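Local coordinates for ribosomal protein uL16 3-hydroxylase (PDB 4CCL) that catalyses the iron- and 2-oxoglutarate-dependent 3-hydroxylation of an arginine in ribosomal protein uL16, acting as a homodimer, at residues S51-H56 with T77-L82; V63-F68 with H156-Q161. All blocks are in the same frame, centred on the assembly; numbering follows the deposited sequence.

In the fold
Contact 1 lies within, and contact 2 at the edge of, the same end of the eight-stranded antiparallel sheet, on one side of the chain's centre and with their own centres about 9 Å apart. Contact 1 pairs strands 51-57 and 79-83, which extend the sheet beyond strand 108-116. Contact 2 begins on strand 60-65, the outermost strand at this end and the next neighbour of 51-57, and reaches 156-161 in the JmjC region. Their segments alternate along the chain: 51-56, 63-68, 77-82, then 156-161. L53 N and S64 O, 2.8 Å apart, probably form a hydrogen bond joining them. The early strands thus meet both the core sheet and a later surface turn.

Contact 1. Residues S51-H56 with T77-L82; sequences SRLVSH and TNWSLL
R52 and L82 form one hydrogen-bonded antiparallel pair and V54 and S80 the next, each using both backbone N-H groups and both carbonyls. In the first pair R52 N lies 2.9 Å from L82 O, and the return bond from L82 N to R52 O is almost straight, at 177°. The second pair is less even: V54 N points nearly straight at S80 O, whereas S80 N approaches V54 O tilted from the carbonyl plane. A fifth bond, H56 N to N78 O at 3.1 Å, carries the pairing one residue beyond the start of strand 79-82, into the preceding loop. L53 and S55 bond outward through their backbones to S64 and Q62 on one side, and L81 to F115 on the other.

N78 adopts a left-handed backbone conformation and sets its CB over one face of the H56 ring, 4.1 Å from the centroid. H56 CG lies between the backbone N and the carbonyl carbon (chi1 73°), which brings the ring across to N78. The amide plane stands 37° from the ring. Although N78 OD1 is 3.3 Å from H56 NE2, the angle is poor for a bond; NE2 is instead hydrogen-bonded to G119 O. W79 NE1 is likewise satisfied by G75 O, and the buried S80 OG by F115 O. On the face shared by L53, W79 and L81, L53 CD2 meets W79 CE3 obliquely at 3.5 Å. On the other, V54 CG2 touches L82 CD1 at 3.9 Å, and the S80 side chain touches S114 and comes near R140; both are inferred to bind substrate. The arrangement is that of N-terminal strands extending the major sheet of the double-stranded beta-helix in JmjC oxygenases of the cupin superfamily.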
loop_
_atom_site.group_PDB
_atom_site.type_symbol
_atom_site.label_atom_id
_atom_site.label_comp_id
_atom_site.label_asym_id
_atom_site.label_seq_id
_atom_site.Cartn_x
_atom_site.Cartn_y
_atom_site.Cartn_z
ATOM N N SER B 51 24.663 1.580 -16.307
ATOM C CA SER B 51 26.093 1.354 -16.150
ATOM C C SER B 51 26.698 2.425 -15.255
ATOM O O SER B 51 26.133 3.507 -15.103
ATOM C CB SER B 51 26.798 1.347 -17.508
ATOM O OG SER B 51 26.655 2.594 -18.167
ATOM N N ARG B 52 27.843 2.115 -14.655
ATOM C CA ARG B 52 28.541 3.079 -13.812
ATOM C C ARG B 52 30.050 2.842 -13.764
ATOM O O ARG B 52 30.521 1.722 -13.936
ATOM C CB ARG B 52 27.952 3.082 -12.398
ATOM C CG ARG B 52 27.834 1.707 -11.759
ATOM C CD ARG B 52 26.932 1.754 -10.529
ATOM N NE ARG B 52 27.682 1.637 -9.281
ATOM C CZ ARG B 52 27.142 1.774 -8.074
ATOM N NH1 ARG B 52 25.848 2.038 -7.951
ATOM N NH2 ARG B 52 27.897 1.649 -6.990
ATOM N N LEU B 53 30.796 3.915 -13.526
ATOM C CA LEU B 53 32.233 3.846 -13.324
ATOM C C LEU B 53 32.541 4.085 -11.858
ATOM O O LEU B 53 32.102 5.078 -11.273
ATOM C CB LEU B 53 32.951 4.900 -14.167
ATOM C CG LEU B 53 33.596 4.441 -15.472
ATOM C CD1 LEU B 53 34.373 5.586 -16.098
ATOM C CD2 LEU B 53 34.502 3.249 -15.226
ATOM N N VAL B 54 33.295 3.167 -11.264
ATOM C CA VAL B 54 33.747 3.334 -9.894
ATOM C C VAL B 54 35.265 3.414 -9.866
ATOM O O VAL B 54 35.955 2.460 -10.234
ATOM C CB VAL B 54 33.280 2.179 -8.991
ATOM C CG1 VAL B 54 33.699 2.433 -7.551
ATOM C CG2 VAL B 54 31.773 2.008 -9.086
ATOM N N SER B 55 35.781 4.559 -9.437
ATOM C CA SER B 55 37.223 4.744 -9.353
ATOM C C SER B 55 37.616 5.122 -7.934
ATOM O O SER B 55 36.822 5.704 -7.202
ATOM C CB SER B 55 37.682 5.820 -10.336
ATOM O OG SER B 55 36.985 7.032 -10.111
ATOM N N HIS B 56 38.835 4.774 -7.540
ATOM C CA HIS B 56 39.337 5.174 -6.232
ATOM C C HIS B 56 40.773 5.677 -6.312
ATOM O O HIS B 56 41.643 5.039 -6.904
ATOM C CB HIS B 56 39.201 4.040 -5.209
ATOM C CG HIS B 56 40.183 2.929 -5.400
ATOM N ND1 HIS B 56 41.435 2.934 -4.828
ATOM C CD2 HIS B 56 40.098 1.774 -6.107
ATOM C CE1 HIS B 56 42.080 1.832 -5.168
ATOM N NE2 HIS B 56 41.287 1.113 -5.944
ATOM N N THR B 77 44.931 2.226 -14.072
ATOM C CA THR B 77 44.814 1.678 -12.728
ATOM C C THR B 77 43.589 2.178 -11.944
ATOM O O THR B 77 42.999 3.215 -12.265
ATOM C CB THR B 77 46.113 1.971 -11.922
ATOM O OG1 THR B 77 46.448 0.849 -11.097
ATOM C CG2 THR B 77 45.961 3.212 -11.061
ATOM N N ASN B 78 43.212 1.405 -10.929
ATOM C CA ASN B 78 42.251 1.824 -9.907
ATOM C C ASN B 78 40.838 2.223 -10.353
ATOM O O ASN B 78 40.229 3.104 -9.744
ATOM C CB ASN B 78 42.854 2.940 -9.045
ATOM C CG ASN B 78 43.923 2.432 -8.097
ATOM O OD1 ASN B 78 44.013 1.233 -7.827
ATOM N ND2 ASN B 78 44.731 3.346 -7.576
ATOM N N TRP B 79 40.309 1.585 -11.392
ATOM C CA TRP B 79 38.925 1.849 -11.788
ATOM C C TRP B 79 38.207 0.625 -12.347
ATOM O O TRP B 79 38.844 -0.338 -12.777
ATOM C CB TRP B 79 38.842 3.020 -12.773
ATOM C CG TRP B 79 39.489 2.773 -14.101
ATOM C CD1 TRP B 79 40.769 3.080 -14.460
ATOM C CD2 TRP B 79 38.879 2.183 -15.259
ATOM N NE1 TRP B 79 40.997 2.710 -15.764
ATOM C CE2 TRP B 79 39.855 2.160 -16.275
ATOM C CE3 TRP B 79 37.608 1.670 -15.530
ATOM C CZ2 TRP B 79 39.595 1.643 -17.544
ATOM C CZ3 TRP B 79 37.353 1.159 -16.792
ATOM C CH2 TRP B 79 38.342 1.148 -17.782
ATOM N N SER B 80 36.879 0.672 -12.335
ATOM C CA SER B 80 36.081 -0.420 -12.879
ATOM C C SER B 80 34.764 0.048 -13.494
ATOM O O SER B 80 34.099 0.950 -12.976
ATOM C CB SER B 80 35.814 -1.472 -11.800
ATOM O OG SER B 80 35.019 -2.532 -12.304
ATOM N N LEU B 81 34.392 -0.595 -14.595
ATOM C CA LEU B 81 33.132 -0.336 -15.276
ATOM C C LEU B 81 32.139 -1.451 -14.972
ATOM O O LEU B 81 32.415 -2.624 -15.225
ATOM C CB LEU B 81 33.354 -0.232 -16.788
ATOM C CG LEU B 81 32.096 -0.197 -17.660
ATOM C CD1 LEU B 81 31.220 1.000 -17.307
ATOM C CD2 LEU B 81 32.466 -0.186 -19.137
ATOM N N LEU B 82 30.988 -1.079 -14.421
ATOM C CA LEU B 82 29.936 -2.035 -14.096
ATOM C C LEU B 82 28.700 -1.835 -14.964
ATOM O O LEU B 82 28.142 -0.742 -15.020
ATOM C CB LEU B 82 29.545 -1.928 -12.621
ATOM C CG LEU B 82 30.547 -2.423 -11.575
ATOM C CD1 LEU B 82 31.515 -1.325 -11.159
ATOM C CD2 LEU B 82 29.817 -2.988 -10.367
#

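Contact 2. Residues V63-F68 with H156-Q161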
loop_
_atom_site.group_PDB
_atom_site.type_symbol
_atom_site.label_atom_id
_atom_site.label_comp_id
_atom_site.label_asym_id
_atom_site.label_seq_id
_atom_site.Cartn_x
_atom_site.Cartn_y
_atom_site.Cartn_z
ATOM N N VAL B 63 32.178 7.916 -7.919
ATOM C CA VAL B 63 31.205 7.116 -8.650
ATOM C C VAL B 63 30.479 7.961 -9.689
ATOM O O VAL B 63 29.850 8.965 -9.356
ATOM C CB VAL B 63 30.172 6.477 -7.700
ATOM C CG1 VAL B 63 29.041 5.836 -8.491
ATOM C CG2 VAL B 63 30.848 5.457 -6.802
ATOM N N SER B 64 30.573 7.551 -10.950
ATOM C CA SER B 64 29.921 8.267 -12.039
ATOM C C SER B 64 28.912 7.376 -12.753
ATOM O O SER B 64 29.238 6.266 -13.146
ATOM C CB SER B 64 30.963 8.773 -13.036
ATOM O OG SER B 64 30.357 9.142 -14.261
ATOM N N HIS B 65 27.688 7.862 -12.927
ATOM C CA HIS B 65 26.660 7.066 -13.594
ATOM C C HIS B 65 26.613 7.310 -15.100
ATOM O O HIS B 65 26.658 8.452 -15.555
ATOM C CB HIS B 65 25.285 7.300 -12.966
ATOM C CG HIS B 65 24.816 6.164 -12.106
ATOM N ND1 HIS B 65 25.290 5.959 -10.824
ATOM C CD2 HIS B 65 23.931 5.177 -12.346
ATOM C CE1 HIS B 65 24.706 4.890 -10.317
ATOM N NE2 HIS B 65 23.876 4.393 -11.212
ATOM N N GLY B 66 26.520 6.223 -15.865
ATOM C CA GLY B 66 26.526 6.291 -17.316
ATOM C C GLY B 66 25.200 6.721 -17.908
ATOM O O GLY B 66 24.262 7.016 -17.169
ATOM N N PRO B 67 25.100 6.742 -19.249
ATOM C CA PRO B 67 26.091 6.311 -20.249
ATOM C C PRO B 67 27.296 7.248 -20.404
ATOM O O PRO B 67 27.388 8.263 -19.715
ATOM C CB PRO B 67 25.280 6.283 -21.546
ATOM C CG PRO B 67 24.213 7.292 -21.338
ATOM C CD PRO B 67 23.856 7.216 -19.883
ATOM N N PHE B 68 28.203 6.898 -21.313
ATOM C CA PHE B 68 29.452 7.633 -21.498
ATOM C C PHE B 68 29.774 7.858 -22.973
ATOM O O PHE B 68 29.535 6.989 -23.808
ATOM C CB PHE B 68 30.615 6.866 -20.865
ATOM C CG PHE B 68 30.333 6.365 -19.480
ATOM C CD1 PHE B 68 30.400 7.218 -18.391
ATOM C CD2 PHE B 68 30.001 5.037 -19.265
ATOM C CE1 PHE B 68 30.142 6.758 -17.117
ATOM C CE2 PHE B 68 29.743 4.569 -17.992
ATOM C CZ PHE B 68 29.815 5.430 -16.914
ATOM N N HIS B 156 31.036 7.505 -0.833
ATOM C CA HIS B 156 30.302 8.296 -1.804
ATOM C C HIS B 156 28.824 8.079 -1.495
ATOM O O HIS B 156 28.443 6.998 -1.043
ATOM C CB HIS B 156 30.628 7.803 -3.215
ATOM C CG HIS B 156 30.193 8.732 -4.306
ATOM N ND1 HIS B 156 31.062 9.599 -4.933
ATOM C CD2 HIS B 156 28.987 8.918 -4.888
ATOM C CE1 HIS B 156 30.405 10.284 -5.853
ATOM N NE2 HIS B 156 29.147 9.892 -5.847
ATOM N N PRO B 157 27.985 9.106 -1.705
ATOM C CA PRO B 157 26.543 8.922 -1.502
ATOM C C PRO B 157 25.961 7.806 -2.367
ATOM O O PRO B 157 24.955 7.200 -2.000
ATOM C CB PRO B 157 25.960 10.267 -1.936
ATOM C CG PRO B 157 27.037 11.243 -1.646
ATOM C CD PRO B 157 28.331 10.520 -1.938
ATOM N N ASP B 158 26.589 7.546 -3.506
ATOM C CA ASP B 158 26.081 6.566 -4.455
ATOM C C ASP B 158 26.714 5.187 -4.296
ATOM O O ASP B 158 26.425 4.273 -5.070
ATOM C CB ASP B 158 26.279 7.072 -5.882
ATOM C CG ASP B 158 25.095 6.771 -6.767
ATOM O OD1 ASP B 158 24.045 7.425 -6.597
ATOM O OD2 ASP B 158 25.213 5.876 -7.626
ATOM N N LEU B 159 27.577 5.041 -3.297
ATOM C CA LEU B 159 28.402 3.847 -3.172
ATOM C C LEU B 159 28.413 3.302 -1.740
ATOM O O LEU B 159 28.837 3.990 -0.811
ATOM C CB LEU B 159 29.819 4.185 -3.648
ATOM C CG LEU B 159 30.946 3.156 -3.763
ATOM C CD1 LEU B 159 31.757 3.091 -2.478
ATOM C CD2 LEU B 159 30.426 1.787 -4.173
ATOM N N LEU B 160 27.956 2.061 -1.572
ATOM C CA LEU B 160 27.877 1.433 -0.252
ATOM C C LEU B 160 29.082 0.554 0.058
ATOM O O LEU B 160 29.502 -0.258 -0.769
ATOM C CB LEU B 160 26.603 0.594 -0.121
ATOM C CG LEU B 160 25.408 1.215 0.606
ATOM C CD1 LEU B 160 25.806 1.729 1.988
ATOM C CD2 LEU B 160 24.796 2.320 -0.234
ATOM N N GLN B 161 29.620 0.710 1.263
ATOM C CA GLN B 161 30.761 -0.080 1.705
ATOM C C GLN B 161 30.680 -0.431 3.186
ATOM O O GLN B 161 29.896 0.152 3.934
ATOM C CB GLN B 161 32.074 0.654 1.425
ATOM C CG GLN B 161 32.516 0.620 -0.026
ATOM C CD GLN B 161 33.881 1.248 -0.235
ATOM O OE1 GLN B 161 34.522 1.695 0.713
ATOM N NE2 GLN B 161 34.335 1.279 -1.484
#
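V63 approaches the turn at H156-L159 from the end strand of the sheet, and no hydrogen bond joins the two backbones; the nearest CA atoms, those of V63 and D158, are 6.6 Å apart. Strand 60-65 ends at H65 and the chain continues as loop, while H156 to L159 make a type I beta turn closed by L159 N to H156 O, 3.1 Å. This turn belongs to the insert between core strands 140-145 and 167-173 of the JmjC double-stranded beta-helix, and the contact packs it against the edge strand of the N-terminal extension.

V63 carries most of the interaction. Its CB sits over one face of the H156 ring, 3.9 Å from the centroid and 10° off the normal, a CH-pi contact, and its own backbone N lies above the same ring nearer the rim. With CG anti to the backbone N (chi1 -166°), the H156 ring is carried out to V63. At the edge of this ring, in its plane, is D158 N, from within the turn. The two methyls of V63 diverge: CG1, anti to the backbone N (chi1 171°), comes to D158, whereas CG2 meets L159 CB at 3.6 Å, the two side chains crossing at about a right angle. L159 is buried, and R52 of the neighbouring strand also touches it.

Farther along the strand, towards solvent, the H65 ring meets D158 edge-on, with ring and carboxylate planes nearly perpendicular. R52 NH1 makes a long, weak ion pair with the same carboxylate. D158 OD2 lies near the plane of the H65 ring and faces its CE1-ND1 edge, with CE1 the nearest atom; ND1 is 3.2 Å from OD2, but the angle there is too poor for a hydrogen bond.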